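Local coordinates for protein malate dehydrogenase (Entamoeba histolytica, PDB 3I0P) that probably catalyses the reversible NAD-dependent oxidation of malate to oxaloacetate, at residues A[16-21]-A[50-55]; A[22-27]-A[359-364]; A[33-38]-A[93-98]. All blocks are in the same frame, centred on the assembly; numbering follows the deposited sequence. Where two conformers were deposited one is given.

Contact 1. Residues A[16-21]-A[50-55]; sequences EFMYQV and HGIQRF. With NAD (nicotinamide-adenine-dinucleotide), chain B.
A methionine laid flat over a phenylalanine ring dominates the packing of helix 11-24 on the loop that runs from the NAD pocket into helix 55-64. Met18 sends CG and SD past the ring of Phe55 in the opposite direction to that side chain. CG makes a CH-pi contact, 3.4 Å from the Phe55 ring centroid and 19° off the ring normal. SD follows over the same face at 4.3 Å from that centroid, a Met-aromatic contact. Bends at chi2 and chi3 keep the thioether over the ring and carry SD on to Ile52 CD1, 3.8 Å away. Phe55 reaches the helix because its CG stands anti to the backbone N (chi1 -175°). Val21 meets the edge of this ring, its CB 3.9 Å from Phe55 CE2, while the ring of Phe17 offers its own edge to Ile52 CD1 at 4.4 Å. On the loop itself, Asp43 accepts a hydrogen bond from Ile52 N, and His50 belongs to the dinucleotide site, with its CE1 3.1 Å from NAD O4D. No hydrogen bond joins the two segments. Their cohesion is therefore dispersion, CH-pi and sulfur-aromatic attraction, which joins the segment that follows the pocket residue His50 to helix 11-24 through wholly buried side chains.

Contact 2. Residues A[22-27]-A[359-364]; sequences LLKVGS and YNVPLP
Tyr359, directly before Asn360, does most of the touching in the tail. Its CG lies anti to the carbonyl carbon, and the ring turns one face to Val25, whose CG1 is 4.0 Å from the Tyr359 centroid and 24° off the ring normal, a CH-pi contact. The two side chains cross obliquely, and the methyl sits toward the hydroxyl-bearing rim, 3.7 Å from Tyr359 CZ. At the root of the same side chain, Tyr359 CB rests against Lys24 CB at 3.6 Å. The lysine then bends at chi2 (-70°) and runs extended, so that its methylenes pass the tail's backbone, with Lys24 CE 3.3 Å from Tyr359 O. Asn360 takes a positive phi, which turns the chain out of helical geometry, and Asn360 O lies 4.1 Å from Lys24 CE. Val361 follows with a branch pointing back: its CG2 packs on Lys24 CG at 3.7 Å as the two side chains slide past each other in opposite directions, and its carbonyl oxygen takes a hydrogen bond from Ser356. Farther along, Leu363 and Pro364 continue down helix 11-24 onto Phe17 and Thr13. Across the contact, helix 11-24 ends in a Schellman motif with Gly26 as the C-prime residue. There Leu22 O is gripped twice, by Ser27 N and by Ser27 OG at 2.8 Å, the hydroxyl coming from above the carbonyl plane. The contact thus joins the C-terminal ends of two helices at the protein surface, beside helix 55-64, whose Ile63 and Lys64 touch Val25 and Tyr359, while Leu22 packs on helix 29-45.

Contact 3. Residues A[33-38]-A[93-98]; sequences RMVRDT and GHVNGT
The imidazole of His94 is the flat group at the crossing of helices 29-45 and 93-111. Over one face lies Val35, whose CG1 is 4.2 Å from the His94 ring centroid and 24° off its normal, in a CH-pi contact. At the edge, near the ring plane, Thr38 OG1 approaches His94 CD2 to 3.1 Å. The ring of Tyr59 also meets it, the planes inclined at about 55°. The guanidinium of Arg36 takes no part in the crossing and pairs within its own helix: Asp37 OD1 lies at its edge, in its plane, 2.9 Å from Arg36 NE in a salt bridge, and Arg33 CG rests over one face. The short helical segments meet almost perpendicularly, at 95°, with axes 8.2 Å apart. Such a steep crossing confines the contact to a compact patch, where Val35 and His94 come close together in the backbone as well. Val35 also sets CG2 against Val95 CG2 at 4.0 Å. Met34 runs extended beyond CG, bringing SD obliquely across Thr98, 4.0 Å from Thr98 CB. The Thr98 hydroxyl, beside its own backbone N, donates to His94 O at 2.7 Å, in the carbonyl plane; Thr98 N binds the same oxygen, so two bonds grip it. The His94 side chain lies about 8 Å from a bound NAD, so the crossing packs near the cofactor site. No direct hydrogen bond joins the helices; as modelled, one water gives a hydrogen to Met34 O on helix 29-45 and another to Thr98 OG1 on helix 93-111, while the hydroxyl spends its own proton within its helix, which would hold its rotation.

Contacts 1 and 3 are buried, whereas contact 2 lies at the surface, farthest from the chain's centre. Helix 11-24 serves both contact 1 and contact 2, and Phe17 and Gln20 pack on Val361 while Val21 touches Tyr359, so the C-terminal tail and the 50-55 segment share Phe17 and Val21 of this helix. Helix 29-45, next in the chain, links this layer to contact 3: Tyr19 lies against Arg33 and Arg36, Met18 against Arg36, and Leu22 against Val35. The chemistry shifts accordingly, from sulfur and aromatic packing in contact 1, through lysine methylenes and a tyrosine face in contact 2, to mixed apolar and water-bridged packing in contact 3.

Contact 1. Residues A[16-21]-A[50-55]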
loop_
_atom_site.group_PDB
_atom_site.type_symbol
_atom_site.label_atom_id
_atom_site.label_comp_id
_atom_site.label_asym_id
_atom_site.label_seq_id
_atom_site.Cartn_x
_atom_site.Cartn_y
_atom_site.Cartn_z
ATOM N N GLU A 16 -27.042 -19.123 -9.418
ATOM C CA GLU A 16 -27.768 -20.327 -9.005
ATOM C C GLU A 16 -27.022 -21.590 -9.393
ATOM O O GLU A 16 -26.994 -22.561 -8.634
ATOM C CB GLU A 16 -29.166 -20.344 -9.632
ATOM C CG GLU A 16 -29.814 -21.733 -9.735
ATOM C CD GLU A 16 -30.448 -22.209 -8.432
ATOM O OE1 GLU A 16 -30.243 -21.562 -7.382
ATOM O OE2 GLU A 16 -31.152 -23.237 -8.459
ATOM N N PHE A 17 -26.413 -21.560 -10.575
ATOM C CA PHE A 17 -25.735 -22.727 -11.142
ATOM C C PHE A 17 -24.526 -23.077 -10.311
ATOM O O PHE A 17 -24.292 -24.237 -9.994
ATOM C CB PHE A 17 -25.306 -22.450 -12.583
ATOM C CG PHE A 17 -24.487 -23.547 -13.193
ATOM C CD1 PHE A 17 -25.091 -24.737 -13.610
ATOM C CD2 PHE A 17 -23.113 -23.398 -13.357
ATOM C CE1 PHE A 17 -24.333 -25.765 -14.182
ATOM C CE2 PHE A 17 -22.340 -24.421 -13.926
ATOM C CZ PHE A 17 -22.952 -25.606 -14.341
ATOM N N MET A 18 -23.778 -22.044 -9.944
ATOM C CA MET A 18 -22.556 -22.189 -9.174
ATOM C C MET A 18 -22.883 -22.826 -7.822
ATOM O O MET A 18 -22.195 -23.733 -7.363
ATOM C CB MET A 18 -21.920 -20.816 -9.009
ATOM C CG MET A 18 -20.452 -20.782 -9.315
ATOM S SD MET A 18 -19.833 -19.339 -10.208
ATOM C CE MET A 18 -20.677 -17.965 -9.406
ATOM N N TYR A 19 -23.974 -22.369 -7.222
ATOM C CA TYR A 19 -24.422 -22.839 -5.926
ATOM C C TYR A 19 -24.927 -24.289 -5.972
ATOM O O TYR A 19 -24.681 -25.063 -5.040
ATOM C CB TYR A 19 -25.486 -21.873 -5.415
ATOM C CG TYR A 19 -26.318 -22.315 -4.238
ATOM C CD1 TYR A 19 -25.793 -22.332 -2.945
ATOM C CD2 TYR A 19 -27.656 -22.659 -4.413
ATOM C CE1 TYR A 19 -26.582 -22.723 -1.850
ATOM C CE2 TYR A 19 -28.453 -23.047 -3.332
ATOM C CZ TYR A 19 -27.909 -23.074 -2.058
ATOM O OH TYR A 19 -28.698 -23.450 -1.005
ATOM N N GLN A 20 -25.618 -24.662 -7.051
ATOM C CA GLN A 20 -26.092 -26.039 -7.191
ATOM C C GLN A 20 -24.933 -27.009 -7.425
ATOM O O GLN A 20 -24.889 -28.079 -6.818
ATOM C CB GLN A 20 -27.154 -26.183 -8.286
ATOM C CG GLN A 20 -28.449 -25.380 -8.072
ATOM C CD GLN A 20 -29.212 -25.724 -6.792
ATOM O OE1 GLN A 20 -29.258 -26.879 -6.354
ATOM N NE2 GLN A 20 -29.838 -24.706 -6.199
ATOM N N VAL A 21 -23.988 -26.631 -8.279
ATOM C CA VAL A 21 -22.842 -27.497 -8.550
ATOM C C VAL A 21 -21.962 -27.695 -7.300
ATOM O O VAL A 21 -21.395 -28.783 -7.086
ATOM C CB VAL A 21 -22.011 -27.004 -9.758
ATOM C CG1 VAL A 21 -20.828 -27.930 -10.017
ATOM C CG2 VAL A 21 -22.882 -26.917 -10.997
ATOM N N HIS A 50 -11.872 -14.309 -12.328
ATOM C CA HIS A 50 -12.023 -14.748 -10.935
ATOM C C HIS A 50 -13.407 -15.237 -10.502
ATOM O O HIS A 50 -13.635 -15.472 -9.309
ATOM C CB HIS A 50 -11.483 -13.678 -9.979
ATOM C CG HIS A 50 -9.992 -13.616 -9.945
ATOM N ND1 HIS A 50 -9.267 -12.688 -10.663
ATOM C CD2 HIS A 50 -9.082 -14.390 -9.306
ATOM C CE1 HIS A 50 -7.976 -12.881 -10.452
ATOM N NE2 HIS A 50 -7.837 -13.911 -9.636
ATOM N N GLY A 51 -14.310 -15.399 -11.469
ATOM C CA GLY A 51 -15.647 -15.962 -11.222
ATOM C C GLY A 51 -15.888 -17.204 -12.060
ATOM O O GLY A 51 -15.027 -18.078 -12.136
ATOM N N ILE A 52 -17.046 -17.263 -12.714
ATOM C CA ILE A 52 -17.461 -18.425 -13.521
ATOM C C ILE A 52 -16.421 -18.928 -14.542
ATOM O O ILE A 52 -16.302 -20.131 -14.754
ATOM C CB ILE A 52 -18.884 -18.205 -14.163
ATOM C CG1 ILE A 52 -19.464 -19.497 -14.755
ATOM C CG2 ILE A 52 -18.871 -17.089 -15.191
ATOM C CD1 ILE A 52 -19.725 -20.604 -13.751
ATOM N N GLN A 53 -15.661 -18.020 -15.157
ATOM C CA GLN A 53 -14.679 -18.401 -16.195
ATOM C C GLN A 53 -13.515 -19.207 -15.630
ATOM O O GLN A 53 -12.625 -19.654 -16.365
ATOM C CB GLN A 53 -14.170 -17.174 -16.951
ATOM C CG GLN A 53 -15.261 -16.485 -17.743
ATOM C CD GLN A 53 -14.781 -15.270 -18.518
ATOM O OE1 GLN A 53 -15.484 -14.253 -18.591
ATOM N NE2 GLN A 53 -13.587 -15.366 -19.110
ATOM N N ARG A 54 -13.557 -19.413 -14.319
ATOM C CA ARG A 54 -12.505 -20.098 -13.604
ATOM C C ARG A 54 -13.133 -21.090 -12.636
ATOM O O ARG A 54 -12.442 -21.762 -11.883
ATOM C CB ARG A 54 -11.678 -19.059 -12.853
ATOM C CG ARG A 54 -10.190 -19.332 -12.788
ATOM C CD ARG A 54 -9.576 -19.728 -14.137
ATOM N NE ARG A 54 -9.477 -18.605 -15.063
ATOM C CZ ARG A 54 -9.219 -18.739 -16.360
ATOM N NH1 ARG A 54 -9.037 -19.950 -16.872
ATOM N NH2 ARG A 54 -9.143 -17.668 -17.152
ATOM N N PHE A 55 -14.454 -21.186 -12.676
ATOM C CA PHE A 55 -15.205 -22.032 -11.762
ATOM C C PHE A 55 -14.741 -23.475 -11.838
ATOM O O PHE A 55 -14.372 -24.064 -10.817
ATOM C CB PHE A 55 -16.702 -21.934 -12.074
ATOM C CG PHE A 55 -17.585 -22.680 -11.119
ATOM C CD1 PHE A 55 -17.487 -22.474 -9.747
ATOM C CD2 PHE A 55 -18.543 -23.562 -11.599
ATOM C CE1 PHE A 55 -18.314 -23.155 -8.863
ATOM C CE2 PHE A 55 -19.376 -24.244 -10.735
ATOM C CZ PHE A 55 -19.270 -24.038 -9.359
HETATM P PA NAD B . -6.230 -3.870 -12.229
HETATM O O1A NAD B . -7.394 -4.325 -13.076
HETATM O O2A NAD B . -4.958 -3.488 -12.914
HETATM O O5B NAD B . -6.767 -2.630 -11.358
HETATM C C5B NAD B . -7.998 -2.748 -10.622
HETATM C C4B NAD B . -8.174 -1.625 -9.590
HETATM O O4B NAD B . -7.711 -0.362 -10.088
HETATM C C3B NAD B . -9.627 -1.395 -9.229
HETATM O O3B NAD B . -9.688 -0.934 -7.869
HETATM C C2B NAD B . -10.065 -0.297 -10.173
HETATM O O2B NAD B . -11.154 0.455 -9.638
HETATM C C1B NAD B . -8.809 0.548 -10.254
HETATM N N9A NAD B . -8.646 1.313 -11.524
HETATM C C8A NAD B . -8.512 0.812 -12.761
HETATM N N7A NAD B . -8.356 1.840 -13.623
HETATM C C5A NAD B . -8.384 2.992 -12.913
HETATM C C6A NAD B . -8.275 4.349 -13.237
HETATM N N6A NAD B . -8.105 4.753 -14.519
HETATM N N1A NAD B . -8.353 5.281 -12.256
HETATM C C2A NAD B . -8.528 4.917 -10.979
HETATM N N3A NAD B . -8.629 3.625 -10.641
HETATM C C4A NAD B . -8.563 2.647 -11.588
HETATM O O3 NAD B . -5.914 -4.946 -11.051
HETATM P PN NAD B . -5.289 -6.444 -11.182
HETATM O O1N NAD B . -3.946 -6.427 -10.492
HETATM O O2N NAD B . -5.416 -6.949 -12.598
HETATM O O5D NAD B . -6.274 -7.338 -10.288
HETATM C C5D NAD B . -7.527 -7.795 -10.804
HETATM C C4D NAD B . -8.192 -8.752 -9.817
HETATM O O4D NAD B . -7.394 -9.926 -9.643
HETATM C C3D NAD B . -8.353 -8.134 -8.434
HETATM O O3D NAD B . -9.739 -8.222 -8.072
HETATM C C2D NAD B . -7.444 -8.949 -7.514
HETATM O O2D NAD B . -7.941 -9.170 -6.182
HETATM C C1D NAD B . -7.364 -10.266 -8.252
HETATM N N1N NAD B . -6.177 -11.032 -7.880
HETATM C C2N NAD B . -6.327 -12.068 -7.025
HETATM C C3N NAD B . -5.220 -12.831 -6.642
HETATM C C7N NAD B . -5.367 -13.985 -5.690
HETATM O O7N NAD B . -4.372 -14.629 -5.384
HETATM N N7N NAD B . -6.570 -14.281 -5.204
HETATM C C4N NAD B . -3.961 -12.507 -7.155
HETATM C C5N NAD B . -3.833 -11.424 -8.031
HETATM C C6N NAD B . -4.969 -10.698 -8.383
#

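Contact 2. Residues A[22-27]-A[359-364]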
loop_
_atom_site.group_PDB
_atom_site.type_symbol
_atom_site.label_atom_id
_atom_site.label_comp_id
_atom_site.label_asym_id
_atom_site.label_seq_id
_atom_site.Cartn_x
_atom_site.Cartn_y
_atom_site.Cartn_z
ATOM N N LEU A 22 -21.870 -26.657 -6.472
ATOM C CA LEU A 22 -21.088 -26.730 -5.240
ATOM C C LEU A 22 -21.747 -27.636 -4.205
ATOM O O LEU A 22 -21.061 -28.318 -3.447
ATOM C CB LEU A 22 -20.842 -25.334 -4.664
ATOM C CG LEU A 22 -19.765 -24.472 -5.326
ATOM C CD1 LEU A 22 -19.973 -22.991 -5.009
ATOM C CD2 LEU A 22 -18.375 -24.937 -4.903
ATOM N N LEU A 23 -23.078 -27.640 -4.176
ATOM C CA LEU A 23 -23.823 -28.593 -3.357
ATOM C C LEU A 23 -23.596 -30.014 -3.856
ATOM O O LEU A 23 -23.286 -30.907 -3.065
ATOM C CB LEU A 23 -25.312 -28.280 -3.368
ATOM C CG LEU A 23 -25.755 -27.035 -2.610
ATOM C CD1 LEU A 23 -27.248 -26.800 -2.801
ATOM C CD2 LEU A 23 -25.397 -27.151 -1.133
ATOM N N LYS A 24 -23.721 -30.208 -5.167
ATOM C CA LYS A 24 -23.576 -31.527 -5.782
ATOM C C LYS A 24 -22.227 -32.175 -5.508
ATOM O O LYS A 24 -22.169 -33.388 -5.344
ATOM C CB LYS A 24 -23.832 -31.473 -7.287
ATOM C CG LYS A 24 -25.273 -31.178 -7.665
ATOM C CD LYS A 24 -26.215 -32.332 -7.359
ATOM C CE LYS A 24 -27.633 -31.958 -7.765
ATOM N NZ LYS A 24 -28.551 -33.114 -7.756
ATOM N N VAL A 25 -21.158 -31.374 -5.457
ATOM C CA VAL A 25 -19.806 -31.891 -5.156
ATOM C C VAL A 25 -19.514 -31.932 -3.654
ATOM O O VAL A 25 -18.366 -32.105 -3.238
ATOM C CB VAL A 25 -18.682 -31.128 -5.899
ATOM C CG1 VAL A 25 -18.875 -31.230 -7.408
ATOM C CG2 VAL A 25 -18.627 -29.671 -5.457
ATOM N N GLY A 26 -20.560 -31.772 -2.849
ATOM C CA GLY A 26 -20.479 -32.049 -1.423
ATOM C C GLY A 26 -20.077 -30.914 -0.500
ATOM O O GLY A 26 -19.661 -31.170 0.633
ATOM N N SER A 27 -20.203 -29.668 -0.961
ATOM C CA SER A 27 -20.005 -28.505 -0.090
ATOM C C SER A 27 -21.070 -28.388 0.996
ATOM O O SER A 27 -22.236 -28.710 0.780
ATOM C CB SER A 27 -19.991 -27.206 -0.898
ATOM O OG SER A 27 -19.007 -27.258 -1.911
ATOM N N TYR A 359 -23.459 -33.389 -12.979
ATOM C CA TYR A 359 -24.100 -33.278 -11.655
ATOM C C TYR A 359 -25.614 -33.112 -11.678
ATOM O O TYR A 359 -26.247 -32.892 -10.631
ATOM C CB TYR A 359 -23.417 -32.185 -10.817
ATOM C CG TYR A 359 -21.938 -32.425 -10.733
ATOM C CD1 TYR A 359 -21.425 -33.499 -9.990
ATOM C CD2 TYR A 359 -21.047 -31.622 -11.445
ATOM C CE1 TYR A 359 -20.052 -33.751 -9.942
ATOM C CE2 TYR A 359 -19.677 -31.860 -11.406
ATOM C CZ TYR A 359 -19.186 -32.925 -10.654
ATOM O OH TYR A 359 -17.830 -33.152 -10.624
ATOM N N ASN A 360 -26.184 -33.244 -12.877
ATOM C CA ASN A 360 -27.618 -33.075 -13.092
ATOM C C ASN A 360 -28.105 -31.748 -12.505
ATOM O O ASN A 360 -29.016 -31.704 -11.669
ATOM C CB ASN A 360 -28.405 -34.277 -12.540
ATOM C CG ASN A 360 -29.844 -34.314 -13.040
ATOM O OD1 ASN A 360 -30.096 -34.269 -14.249
ATOM N ND2 ASN A 360 -30.797 -34.391 -12.110
ATOM N N VAL A 361 -27.452 -30.673 -12.930
ATOM C CA VAL A 361 -27.838 -29.324 -12.558
ATOM C C VAL A 361 -28.349 -28.648 -13.827
ATOM O O VAL A 361 -27.576 -28.389 -14.747
ATOM C CB VAL A 361 -26.653 -28.534 -11.967
ATOM C CG1 VAL A 361 -27.064 -27.102 -11.645
ATOM C CG2 VAL A 361 -26.117 -29.224 -10.729
ATOM N N PRO A 362 -29.660 -28.368 -13.879
ATOM C CA PRO A 362 -30.304 -27.875 -15.100
ATOM C C PRO A 362 -29.759 -26.530 -15.571
ATOM O O PRO A 362 -29.418 -25.668 -14.760
ATOM C CB PRO A 362 -31.783 -27.742 -14.700
ATOM C CG PRO A 362 -31.928 -28.549 -13.433
ATOM C CD PRO A 362 -30.603 -28.426 -12.747
ATOM N N LEU A 363 -29.675 -26.381 -16.887
ATOM C CA LEU A 363 -29.234 -25.150 -17.518
ATOM C C LEU A 363 -30.245 -24.780 -18.603
ATOM O O LEU A 363 -30.870 -25.666 -19.186
ATOM C CB LEU A 363 -27.850 -25.360 -18.123
ATOM C CG LEU A 363 -26.776 -24.289 -17.941
ATOM C CD1 LEU A 363 -26.821 -23.658 -16.555
ATOM C CD2 LEU A 363 -25.429 -24.930 -18.179
ATOM N N PRO A 364 -30.436 -23.475 -18.867
ATOM C CA PRO A 364 -31.417 -23.127 -19.906
ATOM C C PRO A 364 -30.870 -23.201 -21.345
ATOM O O PRO A 364 -31.464 -22.629 -22.261
ATOM C CB PRO A 364 -31.821 -21.695 -19.530
ATOM C CG PRO A 364 -30.583 -21.129 -18.886
ATOM C CD PRO A 364 -29.988 -22.288 -18.111
#

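Contact 3. Residues A[33-38]-A[93-98]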
loop_
_atom_site.group_PDB
_atom_site.type_symbol
_atom_site.label_atom_id
_atom_site.label_comp_id
_atom_site.label_asym_id
_atom_site.label_seq_id
_atom_site.Cartn_x
_atom_site.Cartn_y
_atom_site.Cartn_z
ATOM N N ARG A 33 -22.823 -20.965 -0.465
ATOM C CA ARG A 33 -23.298 -19.587 -0.546
ATOM C C ARG A 33 -22.180 -18.547 -0.450
ATOM O O ARG A 33 -22.141 -17.605 -1.241
ATOM C CB ARG A 33 -24.388 -19.311 0.493
ATOM C CG ARG A 33 -25.795 -19.470 -0.058
ATOM C CD ARG A 33 -26.849 -19.091 0.964
ATOM N NE ARG A 33 -26.821 -19.956 2.137
ATOM C CZ ARG A 33 -26.734 -19.528 3.392
ATOM N NH1 ARG A 33 -26.679 -18.225 3.670
ATOM N NH2 ARG A 33 -26.724 -20.414 4.383
ATOM N N MET A 34 -21.271 -18.726 0.503
ATOM C CA MET A 34 -20.163 -17.797 0.676
ATOM C C MET A 34 -19.292 -17.759 -0.578
ATOM O O MET A 34 -18.955 -16.690 -1.059
ATOM C CB MET A 34 -19.331 -18.150 1.915
ATOM C CG MET A 34 -20.031 -17.874 3.246
ATOM S SD MET A 34 -18.967 -18.251 4.656
ATOM C CE MET A 34 -19.964 -17.714 6.044
ATOM N N VAL A 35 -18.979 -18.937 -1.118
ATOM C CA VAL A 35 -18.122 -19.095 -2.295
ATOM C C VAL A 35 -18.750 -18.550 -3.570
ATOM O O VAL A 35 -18.081 -17.861 -4.345
ATOM C CB VAL A 35 -17.734 -20.576 -2.500
ATOM C CG1 VAL A 35 -17.081 -20.819 -3.869
ATOM C CG2 VAL A 35 -16.832 -21.027 -1.369
ATOM N N ARG A 36 -20.026 -18.849 -3.800
ATOM C CA ARG A 36 -20.667 -18.380 -5.008
ATOM C C ARG A 36 -20.877 -16.866 -4.963
ATOM O O ARG A 36 -20.781 -16.212 -5.998
ATOM C CB ARG A 36 -21.962 -19.154 -5.300
ATOM C CG ARG A 36 -23.167 -18.761 -4.474
ATOM C CD ARG A 36 -23.988 -17.683 -5.154
ATOM N NE ARG A 36 -25.033 -17.212 -4.251
ATOM C CZ ARG A 36 -26.247 -17.742 -4.179
ATOM N NH1 ARG A 36 -26.576 -18.755 -4.960
ATOM N NH2 ARG A 36 -27.141 -17.259 -3.331
ATOM N N ASP A 37 -21.139 -16.316 -3.772
ATOM C CA ASP A 37 -21.278 -14.862 -3.605
ATOM C C ASP A 37 -20.003 -14.131 -4.018
ATOM O O ASP A 37 -20.059 -13.138 -4.746
ATOM C CB ASP A 37 -21.628 -14.484 -2.167
ATOM C CG ASP A 37 -23.109 -14.637 -1.850
ATOM O OD1 ASP A 37 -23.913 -14.989 -2.740
ATOM O OD2 ASP A 37 -23.467 -14.388 -0.679
ATOM N N THR A 38 -18.852 -14.630 -3.572
ATOM C CA THR A 38 -17.604 -13.945 -3.890
ATOM C C THR A 38 -17.128 -14.289 -5.290
ATOM O O THR A 38 -16.409 -13.502 -5.900
ATOM C CB THR A 38 -16.461 -14.142 -2.843
ATOM O OG1 THR A 38 -15.375 -14.836 -3.440
ATOM C CG2 THR A 38 -16.915 -14.871 -1.601
ATOM N N GLY A 93 -10.947 -20.330 0.387
ATOM C CA GLY A 93 -10.492 -19.018 0.817
ATOM C C GLY A 93 -11.658 -18.082 1.065
ATOM O O GLY A 93 -11.608 -17.254 1.967
ATOM N N HIS A 94 -12.708 -18.233 0.258
ATOM C CA HIS A 94 -13.910 -17.398 0.338
ATOM C C HIS A 94 -14.634 -17.649 1.636
ATOM O O HIS A 94 -15.197 -16.721 2.223
ATOM C CB HIS A 94 -14.853 -17.684 -0.826
ATOM C CG HIS A 94 -14.154 -18.133 -2.066
ATOM N ND1 HIS A 94 -13.779 -19.444 -2.269
ATOM C CD2 HIS A 94 -13.737 -17.446 -3.156
ATOM C CE1 HIS A 94 -13.178 -19.547 -3.440
ATOM N NE2 HIS A 94 -13.140 -18.351 -4.000
ATOM N N VAL A 95 -14.606 -18.901 2.092
ATOM C CA VAL A 95 -15.189 -19.260 3.380
ATOM C C VAL A 95 -14.367 -18.635 4.508
ATOM O O VAL A 95 -14.912 -17.934 5.359
ATOM C CB VAL A 95 -15.326 -20.798 3.535
ATOM C CG1 VAL A 95 -15.655 -21.188 4.976
ATOM C CG2 VAL A 95 -16.385 -21.330 2.574
ATOM N N ASN A 96 -13.055 -18.874 4.498
ATOM C CA ASN A 96 -12.166 -18.331 5.523
ATOM C C ASN A 96 -12.183 -16.797 5.490
ATOM O O ASN A 96 -12.309 -16.136 6.534
ATOM C CB ASN A 96 -10.740 -18.888 5.367
ATOM C CG ASN A 96 -10.679 -20.419 5.507
ATOM O OD1 ASN A 96 -11.184 -20.989 6.474
ATOM N ND2 ASN A 96 -10.056 -21.083 4.538
ATOM N N GLY A 97 -12.095 -16.244 4.280
ATOM C CA GLY A 97 -12.110 -14.803 4.074
ATOM C C GLY A 97 -13.357 -14.105 4.598
ATOM O O GLY A 97 -13.258 -13.090 5.300
ATOM N N THR A 98 -14.526 -14.652 4.254
ATOM C CA THR A 98 -15.800 -14.064 4.645
ATOM C C THR A 98 -15.935 -14.092 6.155
ATOM O O THR A 98 -16.254 -13.082 6.782
ATOM C CB THR A 98 -16.983 -14.788 3.974
ATOM O OG1 THR A 98 -16.871 -14.642 2.558
ATOM C CG2 THR A 98 -18.316 -14.214 4.425
HETATM O O HOH W 1 -19.056 -14.822 0.956
#